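Local coordinates for protein glycosyltransferase (Streptomyces halstedii, PDB 3WAD) that belongs to the glycosyltransferases of the GT-B fold, enzymes built from two Rossmann-like domains that face each other across a cleft, at residues R149-L154 with T203-V208; L14-P19 with M224-F229; A76-E81 with W89-D94. All coordinates share one frame; numbering follows the deposited sequence.

Contact 1 of 3, residues R149-L154 with T203-V208; sequences RMLFGL and TTTLAV
Two neighbouring strands of the parallel sheet in the N-terminal Rossmann-like domain, 147-150 and 204-206, pair here in parallel register. Arg149 lies beside Thr205, and Met150 beside Leu206. Arg149 uses both of its backbone polar atoms. Its N donates to Thr204 O at 2.8 Å, in the plane of that carbonyl, and its O takes the N-H of Leu206 from above the carbonyl plane. The bond from Leu151 N to Leu206 O, 2.9 Å, is the straightest, with 172° at the hydrogen, and runs nearly along the C=O axis.

The Arg149 chain leaves anti to its backbone N and bends at chi3 (64°). This brings NH2 to Thr205 OG1 at 3.1 Å, 24° out of the guanidinium plane. NE bonds to Thr201 O and NH1 forms a salt bridge with Asp155, so the buried group is gripped on several sides. Leu151 CD2 lies over one guanidinium face, while its CG packs against Thr205 CG2 at 3.7 Å.

In this sheet strand 147-150 is an inner strand, also bonded to 126-130, as expected of a Rossmann-like core. Arg149 and Thr205 lie on one face of the sheet; Met150 and Leu206 lie on the other, side by side and pointing the same way. Met150 CE crosses to Val208 CG1 at 3.9 Å. Beyond the strands the chains part. Val208 CG2 packs on the backbone at Phe152 C and Gly153 N, and a water bridges the gap, donating a hydrogen bond to Gly153 O and accepting one from Val208 N at 2.9 Å.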
loop_
_atom_site.group_PDB
_atom_site.type_symbol
_atom_site.label_atom_id
_atom_site.label_comp_id
_atom_site.label_asym_id
_atom_site.label_seq_id
_atom_site.Cartn_x
_atom_site.Cartn_y
_atom_site.Cartn_z
ATOM N N ARG B 149 -16.524 5.293 -12.432
ATOM C CA ARG B 149 -16.504 6.556 -11.700
ATOM C C ARG B 149 -16.523 6.224 -10.191
ATOM O O ARG B 149 -17.485 5.630 -9.693
ATOM C CB ARG B 149 -17.624 7.509 -12.190
ATOM C CG ARG B 149 -17.679 8.884 -11.432
ATOM C CD ARG B 149 -18.785 9.749 -11.967
ATOM N NE ARG B 149 -20.057 9.086 -11.703
ATOM C CZ ARG B 149 -21.005 9.546 -10.879
ATOM N NH1 ARG B 149 -20.850 10.720 -10.239
ATOM N NH2 ARG B 149 -22.090 8.799 -10.681
ATOM N N MET B 150 -15.453 6.613 -9.479
ATOM C CA MET B 150 -15.348 6.286 -8.089
ATOM C C MET B 150 -15.824 7.440 -7.170
ATOM O O MET B 150 -15.232 8.524 -7.165
ATOM C CB MET B 150 -13.945 5.814 -7.677
ATOM C CG MET B 150 -13.911 5.468 -6.173
ATOM S SD MET B 150 -12.402 4.513 -5.852
ATOM C CE MET B 150 -12.820 3.895 -4.270
ATOM N N LEU B 151 -16.890 7.182 -6.393
ATOM C CA LEU B 151 -17.401 8.222 -5.470
ATOM C C LEU B 151 -16.497 8.345 -4.275
ATOM O O LEU B 151 -15.689 7.442 -3.937
ATOM C CB LEU B 151 -18.811 7.876 -4.995
ATOM C CG LEU B 151 -19.869 7.736 -6.130
ATOM C CD1 LEU B 151 -21.280 7.395 -5.619
ATOM C CD2 LEU B 151 -19.995 8.996 -6.992
ATOM N N PHE B 152 -16.682 9.440 -3.559
ATOM C CA PHE B 152 -15.845 9.735 -2.382
ATOM C C PHE B 152 -16.793 10.195 -1.237
ATOM O O PHE B 152 -16.357 10.587 -0.139
ATOM C CB PHE B 152 -14.787 10.817 -2.800
ATOM C CG PHE B 152 -15.415 12.092 -3.257
ATOM C CD1 PHE B 152 -15.892 13.017 -2.292
ATOM C CD2 PHE B 152 -15.602 12.344 -4.601
ATOM C CE1 PHE B 152 -16.554 14.177 -2.727
ATOM C CE2 PHE B 152 -16.236 13.422 -5.020
ATOM C CZ PHE B 152 -16.723 14.368 -4.087
ATOM N N GLY B 153 -18.104 10.103 -1.477
ATOM C CA GLY B 153 -19.152 10.323 -0.433
ATOM C C GLY B 153 -20.425 9.992 -1.198
ATOM O O GLY B 153 -20.399 9.204 -2.154
ATOM N N LEU B 154 -21.531 10.636 -0.858
ATOM C CA LEU B 154 -22.722 10.540 -1.695
ATOM C C LEU B 154 -22.622 11.133 -3.102
ATOM O O LEU B 154 -21.790 11.993 -3.402
ATOM C CB LEU B 154 -23.932 11.150 -0.952
ATOM C CG LEU B 154 -24.248 10.752 0.500
ATOM C CD1 LEU B 154 -25.611 11.422 0.931
ATOM C CD2 LEU B 154 -24.290 9.262 0.804
ATOM N N THR B 203 -18.966 4.239 -17.268
ATOM C CA THR B 203 -19.587 2.961 -17.697
ATOM C C THR B 203 -20.322 2.532 -16.534
ATOM O O THR B 203 -21.413 2.015 -16.663
ATOM C CB THR B 203 -18.565 1.781 -17.916
ATOM O OG1 THR B 203 -17.544 2.251 -18.745
ATOM C CG2 THR B 203 -19.242 0.537 -18.589
ATOM N N THR B 204 -19.697 2.632 -15.358
ATOM C CA THR B 204 -20.483 2.477 -14.139
ATOM C C THR B 204 -19.863 3.248 -12.970
ATOM O O THR B 204 -18.881 3.927 -13.152
ATOM C CB THR B 204 -20.690 1.020 -13.780
ATOM O OG1 THR B 204 -21.656 0.935 -12.741
ATOM C CG2 THR B 204 -19.419 0.309 -13.295
ATOM N N THR B 205 -20.463 3.145 -11.790
ATOM C CA THR B 205 -20.091 3.996 -10.618
ATOM C C THR B 205 -19.809 3.070 -9.487
ATOM O O THR B 205 -20.536 2.091 -9.334
ATOM C CB THR B 205 -21.262 4.842 -10.237
ATOM O OG1 THR B 205 -21.368 5.834 -11.238
ATOM C CG2 THR B 205 -21.025 5.528 -8.845
ATOM N N LEU B 206 -18.745 3.343 -8.714
ATOM C CA LEU B 206 -18.434 2.551 -7.508
ATOM C C LEU B 206 -18.744 3.469 -6.332
ATOM O O LEU B 206 -18.214 4.603 -6.273
ATOM C CB LEU B 206 -16.911 2.092 -7.446
ATOM C CG LEU B 206 -16.400 1.420 -6.170
ATOM C CD1 LEU B 206 -17.161 0.116 -5.701
ATOM C CD2 LEU B 206 -14.944 1.039 -6.252
ATOM N N ALA B 207 -19.575 2.998 -5.401
ATOM C CA ALA B 207 -19.953 3.784 -4.208
ATOM C C ALA B 207 -19.071 3.501 -3.013
ATOM O O ALA B 207 -18.681 2.321 -2.800
ATOM C CB ALA B 207 -21.450 3.477 -3.866
ATOM N N VAL B 208 -18.776 4.518 -2.174
ATOM C CA VAL B 208 -18.043 4.226 -0.959
ATOM C C VAL B 208 -18.938 4.314 0.290
ATOM O O VAL B 208 -18.558 3.871 1.360
ATOM C CB VAL B 208 -16.854 5.190 -0.796
ATOM C CG1 VAL B 208 -15.785 4.929 -1.881
ATOM C CG2 VAL B 208 -17.335 6.665 -0.798
HETATM O O HOH W 1 -20.807 6.568 -2.246
#

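Contact 2 of 3, residues L14-P19 with M224-F229; sequences LYNMVP and MRHLPF
The loop 224-229, which has no regular secondary structure, runs past the break between helices 11-16 and 18-27, with the CA atoms of Tyr15 and Phe229 5.6 Å apart. A water joins the two backbones. It donates to Tyr15 O and to Leu227 O, and accepts from Phe229 N at 3.0 Å.

Phe229 buries the largest area in this contact. Its CG stands anti to the backbone N (chi1 176°), which sends the ring between Tyr15 and Val18. The CD2-CE2 edge points at one face of the Tyr15 ring. This is a T-shaped pair, with centroids 4.8 Å apart and planes at 73°. CD2 comes to 3.5 Å from Tyr15 CG, and CE2 lies over CD1 and CE1, so the edge runs along one side of the tyrosine face, off its centre. Val18 CG1 covers one face of the Phe229 ring in a CH-pi contact, 3.7 Å from the centroid and 15° off the normal. Pro19 CG touches Phe229 CB at 3.6 Å, and Pro19 CB meets Leu227 CB at 3.9 Å.

The His226 ring turns its edge to the helix break. CE1 lies 3.2 Å from Asn16 O, which is in the ring plane. His226 and Pro228 also touch Thr327 of helix 323-332, and His226 O accepts from Tyr396 OH. Val18 and Phe229 also pack on Trp22 and Gly47 of the second subunit.

The loop thus lies between the first helices of the N-terminal domain and helix 323-332 of the C-terminal domain, an interdomain position in the two-domain GT-B fold.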
loop_
_atom_site.group_PDB
_atom_site.type_symbol
_atom_site.label_atom_id
_atom_site.label_comp_id
_atom_site.label_asym_id
_atom_site.label_seq_id
_atom_site.Cartn_x
_atom_site.Cartn_y
_atom_site.Cartn_z
ATOM N N LEU B 14 -7.194 11.233 -2.987
ATOM C CA LEU B 14 -6.239 10.101 -3.128
ATOM C C LEU B 14 -6.488 8.978 -2.167
ATOM O O LEU B 14 -6.672 7.846 -2.634
ATOM C CB LEU B 14 -4.779 10.533 -3.101
ATOM C CG LEU B 14 -3.805 9.346 -2.999
ATOM C CD1 LEU B 14 -3.909 8.328 -4.173
ATOM C CD2 LEU B 14 -2.351 9.801 -2.730
ATOM N N TYR B 15 -6.475 9.240 -0.838
ATOM C CA TYR B 15 -6.688 8.196 0.176
ATOM C C TYR B 15 -7.996 7.425 0.024
ATOM O O TYR B 15 -8.105 6.247 0.450
ATOM C CB TYR B 15 -6.742 8.834 1.575
ATOM C CG TYR B 15 -5.411 9.328 2.049
ATOM C CD1 TYR B 15 -4.269 9.289 1.212
ATOM C CD2 TYR B 15 -5.293 9.803 3.359
ATOM C CE1 TYR B 15 -3.038 9.726 1.678
ATOM C CE2 TYR B 15 -4.104 10.264 3.822
ATOM C CZ TYR B 15 -2.982 10.216 2.997
ATOM O OH TYR B 15 -1.814 10.688 3.539
ATOM N N ASN B 16 -8.998 8.099 -0.508
ATOM C CA ASN B 16 -10.294 7.461 -0.760
ATOM C C ASN B 16 -10.126 6.149 -1.646
ATOM O O ASN B 16 -10.846 5.145 -1.463
ATOM C CB ASN B 16 -11.205 8.502 -1.449
ATOM C CG ASN B 16 -12.580 7.936 -1.824
ATOM O OD1 ASN B 16 -12.944 7.822 -3.011
ATOM N ND2 ASN B 16 -13.339 7.595 -0.827
ATOM N N MET B 17 -9.181 6.186 -2.596
ATOM C CA MET B 17 -8.962 5.055 -3.523
ATOM C C MET B 17 -7.713 4.235 -3.294
ATOM O O MET B 17 -7.425 3.309 -4.043
ATOM C CB MET B 17 -9.046 5.515 -4.955
ATOM C CG MET B 17 -8.220 6.688 -5.343
ATOM S SD MET B 17 -8.675 7.265 -7.069
ATOM C CE MET B 17 -7.128 6.804 -7.345
ATOM N N VAL B 18 -7.022 4.483 -2.187
ATOM C CA VAL B 18 -5.803 3.760 -1.914
ATOM C C VAL B 18 -6.003 2.261 -1.614
ATOM O O VAL B 18 -5.292 1.464 -2.157
ATOM C CB VAL B 18 -4.927 4.468 -0.822
ATOM C CG1 VAL B 18 -3.968 3.486 -0.057
ATOM C CG2 VAL B 18 -4.133 5.626 -1.465
ATOM N N PRO B 19 -6.909 1.910 -0.701
ATOM C CA PRO B 19 -7.216 0.507 -0.376
ATOM C C PRO B 19 -7.672 -0.235 -1.666
ATOM O O PRO B 19 -7.152 -1.293 -1.966
ATOM C CB PRO B 19 -8.321 0.644 0.686
ATOM C CG PRO B 19 -7.922 2.031 1.398
ATOM C CD PRO B 19 -7.670 2.848 0.169
ATOM N N MET B 224 -19.566 -1.472 -1.740
ATOM C CA MET B 224 -18.280 -1.934 -1.255
ATOM C C MET B 224 -18.188 -1.652 0.248
ATOM O O MET B 224 -18.806 -0.738 0.752
ATOM C CB MET B 224 -17.163 -1.295 -2.069
ATOM C CG MET B 224 -15.872 -1.139 -1.358
ATOM S SD MET B 224 -14.715 -0.306 -2.392
ATOM C CE MET B 224 -15.423 1.351 -2.434
ATOM N N ARG B 225 -17.547 -2.559 0.962
ATOM C CA ARG B 225 -17.179 -2.357 2.350
ATOM C C ARG B 225 -15.930 -1.427 2.337
ATOM O O ARG B 225 -14.786 -1.866 2.497
ATOM C CB ARG B 225 -16.850 -3.699 2.981
ATOM C CG ARG B 225 -16.643 -3.642 4.507
ATOM C CD ARG B 225 -16.468 -4.989 5.099
ATOM N NE ARG B 225 -15.230 -5.619 4.571
ATOM C CZ ARG B 225 -14.988 -6.924 4.518
ATOM N NH1 ARG B 225 -15.915 -7.792 4.925
ATOM N NH2 ARG B 225 -13.831 -7.370 4.025
ATOM N N HIS B 226 -16.193 -0.133 2.217
ATOM C CA HIS B 226 -15.172 0.885 2.055
ATOM C C HIS B 226 -14.158 0.878 3.156
ATOM O O HIS B 226 -14.479 1.010 4.317
ATOM C CB HIS B 226 -15.835 2.275 1.914
ATOM C CG HIS B 226 -14.876 3.378 1.611
ATOM N ND1 HIS B 226 -13.870 3.258 0.666
ATOM C CD2 HIS B 226 -14.750 4.619 2.160
ATOM C CE1 HIS B 226 -13.208 4.405 0.602
ATOM N NE2 HIS B 226 -13.713 5.237 1.505
ATOM N N LEU B 227 -12.909 0.716 2.770
ATOM C CA LEU B 227 -11.827 0.772 3.762
ATOM C C LEU B 227 -11.267 2.280 3.838
ATOM O O LEU B 227 -10.874 2.858 2.808
ATOM C CB LEU B 227 -10.753 -0.310 3.515
ATOM C CG LEU B 227 -9.840 -0.706 4.690
ATOM C CD1 LEU B 227 -8.973 -1.834 4.222
ATOM C CD2 LEU B 227 -8.878 0.512 4.945
ATOM N N PRO B 228 -11.384 2.930 5.037
ATOM C CA PRO B 228 -10.921 4.319 5.274
ATOM C C PRO B 228 -9.444 4.327 5.449
ATOM O O PRO B 228 -8.946 3.820 6.434
ATOM C CB PRO B 228 -11.614 4.729 6.576
ATOM C CG PRO B 228 -12.144 3.559 7.208
ATOM C CD PRO B 228 -12.007 2.341 6.228
ATOM N N PHE B 229 -8.712 4.770 4.433
ATOM C CA PHE B 229 -7.247 4.818 4.548
ATOM C C PHE B 229 -6.930 6.119 5.288
ATOM O O PHE B 229 -7.243 7.227 4.775
ATOM C CB PHE B 229 -6.556 4.830 3.163
ATOM C CG PHE B 229 -5.031 4.967 3.235
ATOM C CD1 PHE B 229 -4.293 4.062 3.957
ATOM C CD2 PHE B 229 -4.370 5.985 2.546
ATOM C CE1 PHE B 229 -2.905 4.154 4.034
ATOM C CE2 PHE B 229 -2.980 6.108 2.615
ATOM C CZ PHE B 229 -2.232 5.171 3.383
HETATM O O HOH W 2 -9.992 5.312 1.813
#

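Contact 3 of 3, residues A76-E81 with W89-D94; sequences ALTLNE and WQYIHD
The Tyr91 ring reaches from helix 89-106 to the loop 76-81, meeting it with its outer rim and hydroxyl. Ala76 O lies at the ring edge, in its plane, 3.8 Å from CE1. Leu77 CD2 and Glu81 CB approach obliquely. The site is a surface contact in the N-terminal domain of this GT-B protein, where the loop that follows strand 49-52 packs on the first turns of the helix it leads into.

Tyr91 CG is anti to the backbone N (chi1 180°), so the ring extends well out from the helix. Its OH donates to Thr78 O at 2.7 Å, in the carbonyl plane and on a lone pair. Glu81 CB packs against the same hydroxyl at 3.4 Å. The Glu81 chain crosses the tyrosine at about a right angle, and its carboxylate turns to a salt bridge with Arg83.

Leu77 slides past Tyr91 in the opposite direction, from loop to helix. Its CG is anti to the carbonyl carbon (chi1 -56°). CD2 takes the tyrosine CE1 side, and CD1 rests on Asp94, 3.5 Å from its backbone O and close to CB. Leu77 O, in turn, accepts from Gln98 NE2 one turn further along the helix.

Within the loop, Thr78 OG1 donates to Asn80 OD1. On the helix, Asp94 OD1 is held by two donors, which probably steadies its negative charge. Gln90 NE2 and His93 ND1 both meet it from above the carboxylate plane, at 3.0 Å and 2.8 Å.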
loop_
_atom_site.group_PDB
_atom_site.type_symbol
_atom_site.label_atom_id
_atom_site.label_comp_id
_atom_site.label_asym_id
_atom_site.label_seq_id
_atom_site.Cartn_x
_atom_site.Cartn_y
_atom_site.Cartn_z
ATOM N N ALA B 76 -24.288 30.720 -3.708
ATOM C CA ALA B 76 -25.434 30.710 -4.621
ATOM C C ALA B 76 -25.604 29.288 -5.173
ATOM O O ALA B 76 -26.576 28.604 -4.841
ATOM C CB ALA B 76 -25.248 31.771 -5.788
ATOM N N LEU B 77 -24.636 28.826 -5.957
ATOM C CA LEU B 77 -24.815 27.594 -6.723
ATOM C C LEU B 77 -24.087 26.440 -6.070
ATOM O O LEU B 77 -22.893 26.248 -6.302
ATOM C CB LEU B 77 -24.377 27.759 -8.194
ATOM C CG LEU B 77 -25.027 28.870 -9.028
ATOM C CD1 LEU B 77 -24.380 28.959 -10.402
ATOM C CD2 LEU B 77 -26.515 28.719 -9.128
ATOM N N THR B 78 -24.792 25.655 -5.272
ATOM C CA THR B 78 -24.156 24.487 -4.659
ATOM C C THR B 78 -24.725 23.137 -5.073
ATOM O O THR B 78 -25.881 23.005 -5.523
ATOM C CB THR B 78 -24.203 24.536 -3.138
ATOM O OG1 THR B 78 -25.562 24.460 -2.728
ATOM C CG2 THR B 78 -23.659 25.853 -2.651
ATOM N N LEU B 79 -23.897 22.128 -4.812
ATOM C CA LEU B 79 -24.151 20.811 -5.232
ATOM C C LEU B 79 -24.818 20.045 -4.097
ATOM O O LEU B 79 -25.385 18.975 -4.307
ATOM C CB LEU B 79 -22.811 20.220 -5.651
ATOM C CG LEU B 79 -22.682 19.185 -6.748
ATOM C CD1 LEU B 79 -23.755 19.267 -7.855
ATOM C CD2 LEU B 79 -21.254 19.213 -7.304
ATOM N N ASN B 80 -24.772 20.561 -2.883
ATOM C CA ASN B 80 -25.493 19.882 -1.863
ATOM C C ASN B 80 -26.979 20.322 -1.698
ATOM O O ASN B 80 -27.606 19.977 -0.704
ATOM C CB ASN B 80 -24.757 19.989 -0.547
ATOM C CG ASN B 80 -24.722 21.417 -0.030
ATOM O OD1 ASN B 80 -25.331 22.331 -0.603
ATOM N ND2 ASN B 80 -24.026 21.613 1.054
ATOM N N GLU B 81 -27.524 21.081 -2.634
ATOM C CA GLU B 81 -28.873 21.624 -2.469
ATOM C C GLU B 81 -29.881 20.438 -2.584
ATOM O O GLU B 81 -29.911 19.740 -3.621
ATOM C CB GLU B 81 -29.147 22.645 -3.592
ATOM C CG GLU B 81 -30.566 23.236 -3.580
ATOM C CD GLU B 81 -30.858 23.875 -2.229
ATOM O OE1 GLU B 81 -30.238 24.876 -1.914
ATOM O OE2 GLU B 81 -31.662 23.352 -1.459
ATOM N N TRP B 89 -34.806 23.173 -13.409
ATOM C CA TRP B 89 -33.960 23.038 -14.585
ATOM C C TRP B 89 -32.920 24.198 -14.635
ATOM O O TRP B 89 -31.712 23.926 -14.824
ATOM C CB TRP B 89 -34.788 23.045 -15.867
ATOM C CG TRP B 89 -33.924 22.734 -17.102
ATOM C CD1 TRP B 89 -33.608 21.478 -17.606
ATOM C CD2 TRP B 89 -33.250 23.683 -17.928
ATOM N NE1 TRP B 89 -32.788 21.604 -18.709
ATOM C CE2 TRP B 89 -32.557 22.946 -18.933
ATOM C CE3 TRP B 89 -33.167 25.103 -17.930
ATOM C CZ2 TRP B 89 -31.791 23.575 -19.918
ATOM C CZ3 TRP B 89 -32.401 25.719 -18.910
ATOM C CH2 TRP B 89 -31.737 24.964 -19.896
ATOM N N GLN B 90 -33.346 25.465 -14.416
ATOM C CA GLN B 90 -32.412 26.573 -14.521
ATOM C C GLN B 90 -31.279 26.515 -13.466
ATOM O O GLN B 90 -30.099 26.818 -13.757
ATOM C CB GLN B 90 -33.107 27.926 -14.364
ATOM C CG GLN B 90 -32.244 29.106 -14.891
ATOM C CD GLN B 90 -31.765 28.904 -16.378
ATOM O OE1 GLN B 90 -32.593 28.738 -17.301
ATOM N NE2 GLN B 90 -30.424 28.868 -16.594
ATOM N N TYR B 91 -31.646 26.183 -12.245
ATOM C CA TYR B 91 -30.653 26.047 -11.175
ATOM C C TYR B 91 -29.613 24.965 -11.455
ATOM O O TYR B 91 -28.429 25.208 -11.316
ATOM C CB TYR B 91 -31.343 25.708 -9.860
ATOM C CG TYR B 91 -30.358 25.544 -8.676
ATOM C CD1 TYR B 91 -29.775 26.650 -8.055
ATOM C CD2 TYR B 91 -30.015 24.288 -8.222
ATOM C CE1 TYR B 91 -28.891 26.502 -6.965
ATOM C CE2 TYR B 91 -29.147 24.105 -7.130
ATOM C CZ TYR B 91 -28.587 25.218 -6.509
ATOM O OH TYR B 91 -27.721 25.032 -5.466
ATOM N N ILE B 92 -30.062 23.757 -11.812
ATOM C CA ILE B 92 -29.137 22.637 -12.065
ATOM C C ILE B 92 -28.249 22.903 -13.320
ATOM O O ILE B 92 -27.002 22.698 -13.322
ATOM C CB ILE B 92 -29.939 21.352 -12.147
ATOM C CG1 ILE B 92 -30.531 21.104 -10.777
ATOM C CG2 ILE B 92 -29.039 20.153 -12.590
ATOM C CD1 ILE B 92 -31.405 19.881 -10.737
ATOM N N HIS B 93 -28.876 23.463 -14.349
ATOM C CA HIS B 93 -28.169 24.023 -15.476
ATOM C C HIS B 93 -27.004 24.931 -15.063
ATOM O O HIS B 93 -25.855 24.791 -15.563
ATOM C CB HIS B 93 -29.147 24.800 -16.353
ATOM C CG HIS B 93 -28.482 25.510 -17.477
ATOM N ND1 HIS B 93 -27.784 26.679 -17.289
ATOM C CD2 HIS B 93 -28.379 25.210 -18.795
ATOM C CE1 HIS B 93 -27.277 27.078 -18.444
ATOM N NE2 HIS B 93 -27.626 26.206 -19.375
ATOM N N ASP B 94 -27.296 25.884 -14.183
ATOM C CA ASP B 94 -26.258 26.824 -13.782
ATOM C C ASP B 94 -25.236 26.183 -12.845
ATOM O O ASP B 94 -24.099 26.565 -12.894
ATOM C CB ASP B 94 -26.797 28.115 -13.178
ATOM C CG ASP B 94 -27.721 28.898 -14.140
ATOM O OD1 ASP B 94 -27.676 28.701 -15.393
ATOM O OD2 ASP B 94 -28.503 29.747 -13.602
#

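From the N terminus, the first segment met is 14-19, at the break between helices 11-16 and 18-27. Its partner, 224-229, comes some 200 residues later, so contact 2 closes the widest loop and ties these helices to the loop after strand 221-222. Both other contacts nest inside it, in series. Contact 3 closes first, a short return onto helix 89-106. Contact 1 follows, joining two sheet strands across a mainly helical connection. Contacts 1 and 2 touch, with centres about 11 Å apart: Val208 O packs on His226 CB, and Ala207 O on Met224 CE. Contact 3 stands apart, its centre about 21 Å from that of contact 1 and about 29 Å from that of contact 2.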